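Nuclear hormone receptor HR38 (Drosophila melanogaster, PDB 1PDU) probably acts as a nuclear receptor transcription factor and mediates an atypical ecdysteroid signalling pathway in the fly. Local coordinates at residues E91-Y99 / F149-L157; I177-V185 / H196-K204. All coordinates share one frame; numbering follows the deposited sequence.

Interaction 1 of 2, residues E91-Y99 / F149-L157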
# COMPACT_ATOMS: atom_id res chain seq x y z
N GLU A 91 -3.49 2.80 -2.64
CA GLU A 91 -3.92 1.73 -1.74
C GLU A 91 -2.73 0.94 -1.21
O GLU A 91 -2.65 0.65 -0.02
CB GLU A 91 -4.89 0.79 -2.46
CG GLU A 91 -6.21 1.45 -2.79
CD GLU A 91 -7.12 0.55 -3.59
OE1 GLU A 91 -7.76 -0.35 -3.00
OE2 GLU A 91 -7.19 0.73 -4.82
N LEU A 92 -1.80 0.60 -2.09
CA LEU A 92 -0.61 -0.13 -1.68
C LEU A 92 0.16 0.71 -0.66
O LEU A 92 0.65 0.20 0.35
CB LEU A 92 0.27 -0.43 -2.89
CG LEU A 92 -0.40 -1.45 -3.81
CD1 LEU A 92 0.31 -1.55 -5.16
CD2 LEU A 92 -0.40 -2.79 -3.09
N PHE A 93 0.24 2.00 -0.94
CA PHE A 93 0.93 2.91 -0.05
C PHE A 93 0.28 2.88 1.33
O PHE A 93 0.95 2.73 2.35
CB PHE A 93 0.89 4.33 -0.64
CG PHE A 93 1.57 5.36 0.23
CD1 PHE A 93 2.95 5.35 0.39
CD2 PHE A 93 0.82 6.32 0.90
CE1 PHE A 93 3.58 6.30 1.21
CE2 PHE A 93 1.44 7.26 1.73
CZ PHE A 93 2.82 7.25 1.89
N VAL A 94 -1.04 3.01 1.37
CA VAL A 94 -1.76 3.02 2.64
C VAL A 94 -1.71 1.66 3.33
O VAL A 94 -1.56 1.59 4.56
CB VAL A 94 -3.23 3.46 2.42
CG1 VAL A 94 -3.99 3.38 3.72
CG2 VAL A 94 -3.25 4.91 1.92
N LEU A 95 -1.81 0.58 2.56
CA LEU A 95 -1.77 -0.76 3.11
C LEU A 95 -0.43 -1.05 3.79
O LEU A 95 -0.40 -1.55 4.91
CB LEU A 95 -2.04 -1.80 2.02
CG LEU A 95 -2.08 -3.25 2.52
CD1 LEU A 95 -3.22 -3.42 3.51
CD2 LEU A 95 -2.24 -4.21 1.35
N ARG A 96 0.67 -0.73 3.12
CA ARG A 96 1.99 -0.98 3.69
C ARG A 96 2.20 -0.11 4.91
O ARG A 96 2.74 -0.55 5.93
CB ARG A 96 3.10 -0.71 2.67
CG ARG A 96 3.39 -1.94 1.81
CD ARG A 96 3.72 -1.58 0.39
NE ARG A 96 5.13 -1.31 0.20
CZ ARG A 96 6.04 -2.24 -0.11
NH1 ARG A 96 5.67 -3.51 -0.25
NH2 ARG A 96 7.30 -1.88 -0.31
N LEU A 97 1.76 1.14 4.80
CA LEU A 97 1.90 2.08 5.89
C LEU A 97 1.18 1.56 7.12
O LEU A 97 1.75 1.52 8.20
CB LEU A 97 1.32 3.43 5.47
CG LEU A 97 1.32 4.53 6.54
CD1 LEU A 97 2.70 4.65 7.16
CD2 LEU A 97 0.88 5.84 5.89
N ALA A 98 -0.08 1.16 6.95
CA ALA A 98 -0.89 0.67 8.05
C ALA A 98 -0.38 -0.63 8.65
O ALA A 98 -0.44 -0.83 9.86
CB ALA A 98 -2.33 0.51 7.61
N TYR A 99 0.13 -1.52 7.80
CA TYR A 99 0.64 -2.81 8.26
C TYR A 99 1.85 -2.67 9.18
O TYR A 99 1.93 -3.32 10.22
CB TYR A 99 1.04 -3.68 7.08
CG TYR A 99 1.39 -5.10 7.46
CD1 TYR A 99 0.47 -5.89 8.15
CD2 TYR A 99 2.61 -5.66 7.10
CE1 TYR A 99 0.76 -7.21 8.47
CE2 TYR A 99 2.92 -6.99 7.43
CZ TYR A 99 1.98 -7.75 8.11
OH TYR A 99 2.25 -9.06 8.46
N PHE A 149 -0.00 -11.23 4.23
CA PHE A 149 0.04 -9.82 3.86
C PHE A 149 0.53 -9.61 2.43
O PHE A 149 -0.03 -8.80 1.69
CB PHE A 149 0.93 -9.03 4.80
CG PHE A 149 0.94 -7.56 4.51
CD1 PHE A 149 -0.22 -6.81 4.68
CD2 PHE A 149 2.07 -6.95 4.00
CE1 PHE A 149 -0.25 -5.46 4.33
CE2 PHE A 149 2.06 -5.61 3.64
CZ PHE A 149 0.91 -4.86 3.80
N ALA A 150 1.58 -10.34 2.06
CA ALA A 150 2.15 -10.23 0.73
C ALA A 150 1.05 -10.51 -0.30
O ALA A 150 0.94 -9.81 -1.31
CB ALA A 150 3.31 -11.20 0.57
N CYS A 151 0.23 -11.53 -0.03
CA CYS A 151 -0.87 -11.88 -0.92
C CYS A 151 -1.89 -10.75 -0.93
O CYS A 151 -2.43 -10.39 -1.97
CB CYS A 151 -1.54 -13.18 -0.48
SG CYS A 151 -0.49 -14.64 -0.67
N LEU A 152 -2.16 -10.19 0.25
CA LEU A 152 -3.12 -9.10 0.37
C LEU A 152 -2.66 -7.91 -0.50
O LEU A 152 -3.48 -7.24 -1.15
CB LEU A 152 -3.23 -8.69 1.84
CG LEU A 152 -3.98 -9.65 2.76
CD1 LEU A 152 -4.19 -8.99 4.13
CD2 LEU A 152 -5.32 -10.01 2.13
N CYS A 153 -1.36 -7.66 -0.54
CA CYS A 153 -0.82 -6.58 -1.35
C CYS A 153 -0.98 -6.89 -2.83
O CYS A 153 -1.45 -6.05 -3.60
CB CYS A 153 0.66 -6.37 -1.06
SG CYS A 153 0.99 -5.61 0.52
N ALA A 154 -0.57 -8.09 -3.23
CA ALA A 154 -0.66 -8.48 -4.63
C ALA A 154 -2.12 -8.44 -5.07
O ALA A 154 -2.41 -8.16 -6.24
CB ALA A 154 -0.09 -9.87 -4.82
N LEU A 155 -3.03 -8.70 -4.14
CA LEU A 155 -4.46 -8.68 -4.47
C LEU A 155 -4.99 -7.26 -4.55
O LEU A 155 -6.04 -7.02 -5.13
CB LEU A 155 -5.25 -9.48 -3.44
CG LEU A 155 -5.18 -11.00 -3.57
CD1 LEU A 155 -6.00 -11.62 -2.44
CD2 LEU A 155 -5.71 -11.45 -4.94
N THR A 156 -4.27 -6.31 -3.97
CA THR A 156 -4.68 -4.92 -4.03
C THR A 156 -4.33 -4.42 -5.43
O THR A 156 -5.04 -3.60 -6.01
CB THR A 156 -3.95 -4.07 -2.99
OG1 THR A 156 -4.23 -4.58 -1.68
CG2 THR A 156 -4.38 -2.62 -3.08
N LEU A 157 -3.24 -4.95 -5.98
CA LEU A 157 -2.76 -4.57 -7.30
C LEU A 157 -3.47 -5.34 -8.42
O LEU A 157 -3.96 -4.75 -9.38
CB LEU A 157 -1.25 -4.81 -7.40
CG LEU A 157 -0.70 -4.55 -8.81
CD1 LEU A 157 -0.79 -3.06 -9.12
CD2 LEU A 157 0.73 -5.04 -8.90
O HOH W 1 -7.95 -3.09 -4.54
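Phe-149 lies flat against Tyr-99 in a face-to-face stack, the ring centroids 3.7 Å apart and the planes at 7°. The two side chains run antiparallel over one another, so each CB lies over the other's ring, a CH-pi contact each way. Tyr-99 OH bonds to Ile-144 O, fixing that end of the stack. Leu-95 CG presses obliquely on Phe-149 CE1 (3.4 Å), while Arg-96 CA sits at the ring's edge. One turn on, Leu-152 O accepts a hydrogen bond from Thr-156 OG1 (2.8 Å), within the helix. Cys-153 SG meets Leu-95 CD2 at 3.6 Å, and Cys-153 O lies 3.5 Å from Leu-92 CD2. Leu-95 sits as a knob among Phe-149, Leu-152, Cys-153 and Thr-156. With OG1 anti to the carbonyl carbon (chi1 -60°), the Thr-156 hydroxyl reaches back and also borders Leu-95 CD2, while CG2 touches Glu-91 CB (3.5 Å) and CB lies 3.8 Å from Leu-92 CD2. The Glu-91 carboxylate makes salt bridges to Arg-209 and Arg-161; a water donates to its OE1 and, weakly, to Thr-156 O. Leu-157 CB touches Leu-92 CD1 more loosely. Such knobs-into-holes packing, nearly antiparallel at 164°, belongs to the three-layered helical sandwich of nuclear receptor ligand-binding domains.

Interaction 2 of 2, residues I177-V185 / H196-K204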
# COMPACT_ATOMS: atom_id res chain seq x y z
N ILE A 177 -3.39 -16.00 -7.10
CA ILE A 177 -2.94 -15.40 -5.86
C ILE A 177 -3.91 -15.77 -4.75
O ILE A 177 -3.49 -16.07 -3.63
CB ILE A 177 -2.83 -13.87 -5.98
CG1 ILE A 177 -1.94 -13.51 -7.17
CG2 ILE A 177 -2.23 -13.27 -4.70
CD1 ILE A 177 -1.97 -12.04 -7.52
N ILE A 178 -5.21 -15.76 -5.05
CA ILE A 178 -6.21 -16.14 -4.06
C ILE A 178 -5.99 -17.60 -3.66
O ILE A 178 -6.03 -17.94 -2.48
CB ILE A 178 -7.66 -15.99 -4.61
CG1 ILE A 178 -8.12 -14.54 -4.46
CG2 ILE A 178 -8.62 -16.91 -3.85
CD1 ILE A 178 -9.57 -14.30 -4.84
N GLY A 179 -5.76 -18.45 -4.65
CA GLY A 179 -5.52 -19.85 -4.38
C GLY A 179 -4.38 -20.02 -3.39
O GLY A 179 -4.52 -20.73 -2.40
N SER A 180 -3.25 -19.38 -3.66
CA SER A 180 -2.10 -19.49 -2.77
C SER A 180 -2.44 -18.98 -1.38
O SER A 180 -1.99 -19.55 -0.38
CB SER A 180 -0.90 -18.73 -3.33
OG SER A 180 -0.29 -19.45 -4.40
N LEU A 181 -3.21 -17.91 -1.29
CA LEU A 181 -3.57 -17.38 0.02
C LEU A 181 -4.48 -18.40 0.72
O LEU A 181 -4.35 -18.64 1.92
CB LEU A 181 -4.30 -16.05 -0.11
CG LEU A 181 -4.74 -15.44 1.22
CD1 LEU A 181 -3.51 -15.12 2.04
CD2 LEU A 181 -5.57 -14.19 0.99
N ARG A 182 -5.39 -18.98 -0.04
CA ARG A 182 -6.31 -19.97 0.49
C ARG A 182 -5.53 -21.16 1.08
O ARG A 182 -5.74 -21.52 2.24
CB ARG A 182 -7.25 -20.47 -0.60
CG ARG A 182 -8.27 -21.49 -0.11
CD ARG A 182 -9.59 -20.85 0.24
NE ARG A 182 -10.25 -20.29 -0.95
CZ ARG A 182 -11.41 -19.65 -0.93
NH1 ARG A 182 -12.06 -19.47 0.21
NH2 ARG A 182 -11.92 -19.18 -2.06
N ASP A 183 -4.65 -21.75 0.28
CA ASP A 183 -3.85 -22.89 0.75
C ASP A 183 -3.09 -22.55 2.03
O ASP A 183 -3.13 -23.31 3.01
CB ASP A 183 -2.85 -23.34 -0.32
CG ASP A 183 -3.53 -23.83 -1.59
OD1 ASP A 183 -4.69 -24.30 -1.51
OD2 ASP A 183 -2.91 -23.76 -2.68
N HIS A 184 -2.41 -21.41 2.03
CA HIS A 184 -1.64 -20.99 3.20
C HIS A 184 -2.50 -20.86 4.45
O HIS A 184 -2.10 -21.29 5.53
CB HIS A 184 -0.95 -19.65 2.92
CG HIS A 184 -0.16 -19.14 4.07
ND1 HIS A 184 1.04 -19.70 4.46
CD2 HIS A 184 -0.41 -18.14 4.96
CE1 HIS A 184 1.49 -19.07 5.53
NE2 HIS A 184 0.62 -18.13 5.86
N VAL A 185 -3.68 -20.26 4.32
CA VAL A 185 -4.57 -20.07 5.47
C VAL A 185 -5.12 -21.38 6.02
O VAL A 185 -5.20 -21.56 7.24
CB VAL A 185 -5.74 -19.13 5.11
CG1 VAL A 185 -6.74 -19.08 6.25
CG2 VAL A 185 -5.21 -17.75 4.82
N HIS A 196 -13.96 -17.92 10.40
CA HIS A 196 -13.63 -17.74 8.99
C HIS A 196 -12.62 -16.63 8.75
O HIS A 196 -12.91 -15.60 8.15
CB HIS A 196 -14.87 -17.49 8.13
CG HIS A 196 -14.68 -17.88 6.70
ND1 HIS A 196 -13.50 -17.65 6.02
CD2 HIS A 196 -15.49 -18.52 5.83
CE1 HIS A 196 -13.60 -18.13 4.80
NE2 HIS A 196 -14.80 -18.67 4.65
N TYR A 197 -11.41 -16.87 9.24
CA TYR A 197 -10.31 -15.95 9.12
C TYR A 197 -10.13 -15.47 7.68
O TYR A 197 -10.00 -14.28 7.41
CB TYR A 197 -9.05 -16.64 9.61
CG TYR A 197 -7.80 -15.81 9.49
CD1 TYR A 197 -6.99 -15.90 8.37
CD2 TYR A 197 -7.42 -14.96 10.52
CE1 TYR A 197 -5.82 -15.16 8.27
CE2 TYR A 197 -6.25 -14.21 10.43
CZ TYR A 197 -5.47 -14.32 9.31
OH TYR A 197 -4.31 -13.60 9.23
N PHE A 198 -10.15 -16.42 6.76
CA PHE A 198 -9.98 -16.11 5.35
C PHE A 198 -10.90 -14.98 4.90
O PHE A 198 -10.43 -13.99 4.34
CB PHE A 198 -10.24 -17.35 4.50
CG PHE A 198 -9.92 -17.14 3.06
CD1 PHE A 198 -8.60 -17.00 2.65
CD2 PHE A 198 -10.93 -17.05 2.11
CE1 PHE A 198 -8.29 -16.77 1.32
CE2 PHE A 198 -10.63 -16.82 0.77
CZ PHE A 198 -9.30 -16.68 0.38
N SER A 199 -12.20 -15.13 5.14
CA SER A 199 -13.19 -14.12 4.74
C SER A 199 -12.90 -12.77 5.38
O SER A 199 -13.06 -11.73 4.74
CB SER A 199 -14.59 -14.57 5.12
N ARG A 200 -12.48 -12.79 6.64
CA ARG A 200 -12.17 -11.56 7.35
C ARG A 200 -10.94 -10.90 6.74
O ARG A 200 -10.80 -9.68 6.75
CB ARG A 200 -11.93 -11.87 8.83
CG ARG A 200 -13.21 -12.28 9.56
CD ARG A 200 -12.92 -12.87 10.93
NE ARG A 200 -12.26 -11.92 11.82
CZ ARG A 200 -11.82 -12.23 13.04
NH1 ARG A 200 -11.98 -13.46 13.50
NH2 ARG A 200 -11.23 -11.31 13.79
N LEU A 201 -10.05 -11.73 6.19
CA LEU A 201 -8.83 -11.25 5.57
C LEU A 201 -9.17 -10.44 4.32
O LEU A 201 -8.87 -9.26 4.24
CB LEU A 201 -7.93 -12.43 5.20
CG LEU A 201 -6.47 -12.13 4.86
CD1 LEU A 201 -5.83 -11.35 6.00
CD2 LEU A 201 -5.73 -13.45 4.64
N LEU A 202 -9.82 -11.09 3.36
CA LEU A 202 -10.20 -10.43 2.12
C LEU A 202 -11.11 -9.23 2.37
O LEU A 202 -11.11 -8.26 1.59
CB LEU A 202 -10.89 -11.42 1.19
CG LEU A 202 -10.03 -12.60 0.76
CD1 LEU A 202 -10.80 -13.45 -0.25
CD2 LEU A 202 -8.73 -12.10 0.14
N GLY A 203 -11.87 -9.29 3.46
CA GLY A 203 -12.79 -8.22 3.81
C GLY A 203 -12.07 -6.94 4.16
O GLY A 203 -12.70 -5.89 4.36
N LYS A 204 -10.74 -7.00 4.24
CA LYS A 204 -9.95 -5.82 4.55
C LYS A 204 -9.69 -4.98 3.30
O LYS A 204 -9.42 -3.79 3.40
CB LYS A 204 -8.62 -6.23 5.19
CG LYS A 204 -8.78 -6.68 6.63
CD LYS A 204 -9.39 -5.54 7.45
CE LYS A 204 -9.89 -6.02 8.79
NZ LYS A 204 -8.80 -6.68 9.56
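Arg-182 N bonds to Ile-178 O at 2.7 Å, a helical bond between two residues that both touch the Phe-198 ring across the contact. This is knobs-into-holes packing within the helical nuclear receptor ligand-binding domain: Phe-198, from the short helix 197-202, is the knob, and Ile-178, Leu-181, Arg-182 and Val-185 of helix 167-187 form the hole. The two helices run roughly antiparallel, at 140°, and no hydrogen bond crosses between them. The Phe-198 ring has a neighbour over each face. On one, Arg-182 CD stands 4.2 Å from the ring centroid in a CH-pi contact; over the opposite one, Leu-202 CG lies off-centre, near the ring's margin. At the edge of the ring come Val-185 CG2 and Ile-178 CG2, whereas Leu-181 CD2 approaches CE1 obliquely. Deeper in, Leu-181 and Leu-201 meet end to end, their CD2 methyls 3.7 Å apart, and Leu-202 CD2 closes on Leu-181 CD2 at 3.9 Å. Val-185 splits its methyls, CG2 going to Phe-198 and CG1 to Tyr-197 CD1 (3.8 Å); the Tyr-197 hydroxyl bonds to Glu-143 O. Leu-181 and Leu-201 continue onto helix 146-157, so the apolar seam runs into the domain, while Arg-182 lies at the solvent-exposed border. There the arginine, bent at chi2 (96°) and chi3, carries its guanidinium from the ring centre out past the CE2 edge, planes 32° apart, with Phe-198 CE2 against one guanidinium face and NH1 3.1 Å from that carbon.

From the N terminus, helix 78-100 contributes residues 91-99 first; the chain then passes through the small two-stranded hairpin and helices 118-125 and 128-142 before 149-157 returns, so interaction 1 closes a loop of 49 residues. Interaction 2 opens only afterwards, on the next long helix, and closes a much shorter loop of 10 residues holding helix 189-192. The loops therefore stand in series, neither nested nor crossed. In space they adjoin, with centres about 14 Å apart: helix 146-157 packs by Leu-152 and Leu-155 on Leu-201 and Leu-202, and by Cys-151 on Leu-181. It thereby joins the buried middle of the domain to the outlying pair of helices 167-187 and 197-202.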